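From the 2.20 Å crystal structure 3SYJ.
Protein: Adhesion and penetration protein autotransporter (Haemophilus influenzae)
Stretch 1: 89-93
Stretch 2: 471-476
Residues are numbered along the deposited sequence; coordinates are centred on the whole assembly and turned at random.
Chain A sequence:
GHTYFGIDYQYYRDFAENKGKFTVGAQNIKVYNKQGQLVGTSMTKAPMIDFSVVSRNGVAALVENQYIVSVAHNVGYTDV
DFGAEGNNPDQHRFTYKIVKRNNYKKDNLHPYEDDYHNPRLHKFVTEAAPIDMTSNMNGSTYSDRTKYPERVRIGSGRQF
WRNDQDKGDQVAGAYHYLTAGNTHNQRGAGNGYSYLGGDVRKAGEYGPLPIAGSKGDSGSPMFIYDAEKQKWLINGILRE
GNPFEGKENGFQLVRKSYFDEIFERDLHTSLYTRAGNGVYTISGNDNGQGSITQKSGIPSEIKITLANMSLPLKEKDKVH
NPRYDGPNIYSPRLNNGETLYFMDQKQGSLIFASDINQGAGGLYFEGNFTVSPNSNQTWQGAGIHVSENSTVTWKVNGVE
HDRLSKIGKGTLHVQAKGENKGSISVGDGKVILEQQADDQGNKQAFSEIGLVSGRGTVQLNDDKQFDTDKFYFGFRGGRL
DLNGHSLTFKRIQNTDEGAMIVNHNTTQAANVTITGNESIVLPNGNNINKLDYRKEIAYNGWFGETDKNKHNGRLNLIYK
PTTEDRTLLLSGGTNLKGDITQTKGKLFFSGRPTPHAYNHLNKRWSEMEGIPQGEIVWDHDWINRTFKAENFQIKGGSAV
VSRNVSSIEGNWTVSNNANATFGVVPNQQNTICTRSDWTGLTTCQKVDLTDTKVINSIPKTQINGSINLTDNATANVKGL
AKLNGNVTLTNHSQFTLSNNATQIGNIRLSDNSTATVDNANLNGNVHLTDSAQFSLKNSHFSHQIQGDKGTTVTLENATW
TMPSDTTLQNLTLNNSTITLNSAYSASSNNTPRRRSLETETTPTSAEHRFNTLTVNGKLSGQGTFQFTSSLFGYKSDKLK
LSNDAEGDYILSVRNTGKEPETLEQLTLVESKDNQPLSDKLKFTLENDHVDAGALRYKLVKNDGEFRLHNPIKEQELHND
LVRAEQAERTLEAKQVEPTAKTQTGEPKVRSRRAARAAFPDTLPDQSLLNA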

# COMPACT_ATOMS: atom_id res chain seq x y z
N PRO A 89 31.71 42.77 12.10
CA PRO A 89 33.04 42.39 12.61
C PRO A 89 33.52 40.99 12.17
O PRO A 89 34.72 40.74 12.18
CB PRO A 89 32.86 42.47 14.13
CG PRO A 89 31.38 42.30 14.34
CD PRO A 89 30.78 43.08 13.20
N ASP A 90 32.60 40.11 11.77
CA ASP A 90 32.97 38.79 11.25
C ASP A 90 33.85 38.87 10.00
O ASP A 90 34.49 37.89 9.63
CB ASP A 90 31.73 37.95 10.95
CG ASP A 90 30.99 37.53 12.20
OD1 ASP A 90 31.40 37.99 13.29
OD2 ASP A 90 30.01 36.77 12.10
N GLN A 91 33.86 40.02 9.35
CA GLN A 91 34.57 40.15 8.08
C GLN A 91 36.07 40.29 8.26
O GLN A 91 36.84 39.90 7.38
CB GLN A 91 34.04 41.32 7.25
CG GLN A 91 34.85 41.55 5.98
CD GLN A 91 34.18 42.54 5.02
OE1 GLN A 91 33.57 43.53 5.45
NE2 GLN A 91 34.31 42.27 3.71
N HIS A 92 36.48 40.85 9.39
CA HIS A 92 37.90 41.05 9.66
C HIS A 92 38.61 41.68 8.47
O HIS A 92 39.61 41.15 7.97
CB HIS A 92 38.56 39.72 10.01
CG HIS A 92 38.08 39.13 11.29
ND1 HIS A 92 38.74 39.30 12.49
CD2 HIS A 92 36.98 38.39 11.57
CE1 HIS A 92 38.08 38.68 13.45
NE2 HIS A 92 37.01 38.12 12.92
N ARG A 93 38.09 42.82 8.01
CA ARG A 93 38.72 43.50 6.89
C ARG A 93 40.18 43.81 7.22
O ARG A 93 40.52 44.17 8.35
CB ARG A 93 37.95 44.76 6.50
CG ARG A 93 38.10 45.11 5.03
CD ARG A 93 37.43 46.43 4.69
NE ARG A 93 35.99 46.29 4.46
CZ ARG A 93 35.06 46.91 5.18
NH1 ARG A 93 35.41 47.71 6.18
NH2 ARG A 93 33.78 46.72 4.89
N PHE A 471 38.10 31.63 14.64
CA PHE A 471 38.02 31.19 13.25
C PHE A 471 36.89 31.97 12.61
O PHE A 471 35.84 32.17 13.21
CB PHE A 471 37.74 29.69 13.19
CG PHE A 471 37.73 29.11 11.79
CD1 PHE A 471 38.81 28.38 11.33
CD2 PHE A 471 36.64 29.29 10.96
CE1 PHE A 471 38.82 27.85 10.04
CE2 PHE A 471 36.63 28.77 9.67
CZ PHE A 471 37.72 28.05 9.21
N TYR A 472 37.10 32.44 11.39
CA TYR A 472 36.05 33.18 10.71
C TYR A 472 36.02 32.91 9.21
O TYR A 472 37.06 32.74 8.57
CB TYR A 472 36.17 34.68 10.97
CG TYR A 472 37.42 35.30 10.37
CD1 TYR A 472 37.40 35.86 9.09
CD2 TYR A 472 38.62 35.31 11.07
CE1 TYR A 472 38.54 36.41 8.53
CE2 TYR A 472 39.76 35.86 10.52
CZ TYR A 472 39.71 36.41 9.25
OH TYR A 472 40.86 36.95 8.71
N PHE A 473 34.80 32.87 8.66
CA PHE A 473 34.60 32.96 7.22
C PHE A 473 34.40 34.43 6.85
O PHE A 473 33.35 35.03 7.13
CB PHE A 473 33.39 32.13 6.80
CG PHE A 473 33.49 30.68 7.18
CD1 PHE A 473 33.97 29.74 6.28
CD2 PHE A 473 33.09 30.25 8.43
CE1 PHE A 473 34.06 28.40 6.63
CE2 PHE A 473 33.17 28.91 8.79
CZ PHE A 473 33.66 27.99 7.89
N GLY A 474 35.41 35.03 6.24
CA GLY A 474 35.31 36.41 5.81
C GLY A 474 34.59 36.54 4.49
O GLY A 474 33.79 35.69 4.12
N PHE A 475 34.89 37.62 3.78
CA PHE A 475 34.32 37.92 2.47
C PHE A 475 34.42 36.73 1.54
O PHE A 475 35.52 36.32 1.17
CB PHE A 475 35.06 39.11 1.86
CG PHE A 475 34.62 39.48 0.47
CD1 PHE A 475 33.43 40.17 0.28
CD2 PHE A 475 35.41 39.20 -0.63
CE1 PHE A 475 33.02 40.54 -1.00
CE2 PHE A 475 35.01 39.57 -1.92
CZ PHE A 475 33.82 40.24 -2.10
N ARG A 476 33.26 36.18 1.17
CA ARG A 476 33.13 35.04 0.24
C ARG A 476 33.58 33.68 0.81
O ARG A 476 33.49 32.65 0.13
CB ARG A 476 33.77 35.35 -1.11
CG ARG A 476 32.96 36.34 -1.92
CD ARG A 476 33.63 36.68 -3.23
NE ARG A 476 32.92 37.75 -3.92
CZ ARG A 476 33.37 38.35 -5.02
NH1 ARG A 476 34.53 37.99 -5.56
NH2 ARG A 476 32.65 39.31 -5.58
O HOH W 1 37.02 39.33 4.85
O HOH W 2 41.82 39.38 8.09

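How does stretch 1 begin its approach to stretch 2? Pro-89 takes no part directly, its side chain lying well out of reach, but its carbonyl accepts a hydrogen bond within the turn. The segment 89-91 is a 3-10 turn, and His-92 N donates to Pro-89 O at 3.3 Å, a backbone bond that closes the turn. Asp-90 then meets stretch 2 through its backbone: Asp-90 O lies 3.6 Å from Tyr-472 CD1 and 4.2 Å from Gly-474 CA. Its side chain, with CA-to-CB directed sideways, stays farther off, and its OD2 is hydrogen-bonded elsewhere in the structure.

How do Gln-91 and Gly-474 face each other? These two residues have the nearest CA atoms across the contact, Gln-91 CA and Gly-474 CA, 4.4 Å apart. Gly-474 has no side chain here; a CB in ideal geometry would sit close to Gln-91 O, at 3.3 Å. Even so, no hydrogen bond crosses directly between the stretches. A water does the joining instead: water 1 donates to Gln-91 O at 2.6 Å and accepts from Phe-475 N at 2.9 Å, so it satisfies a carbonyl and an amide that do not meet. The CA-to-CB bond of Gln-91 points away from stretch 2, yet the extended side chain, t at both chi1 and chi2, brings its end back to pack beside Phe-475.

Where does the side-chain packing become most intimate? It does so at His-92, whose CA-to-CB bond points toward stretch 2, as that of Tyr-472 points toward stretch 1. Their rings stack face to face, with centroids 3.9 Å apart and planes inclined by 21°. The tilt leaves the stack short of parallel, and the closest atoms, His-92 CD2 and Tyr-472 CG, are 3.3 Å apart. His-92 CB also lies over the tyrosine face, 3.9 Å from the centroid of the Tyr-472 ring, in a CH-pi contact. Imidazole and phenol thus meet through flat surfaces, while His-92 NE2 is hydrogen-bonded elsewhere in the structure.

Does anything polar accompany the stack? Water 2 links the same two residues, donating to His-92 O at 2.8 Å and lying 2.7 Å from Tyr-472 OH in a second hydrogen bond. The residue pair is therefore joined both by its rings and through solvent. Beyond it the contact ends: the CA-to-CB bond of Arg-93 points away, and its side chain makes no contact with stretch 2.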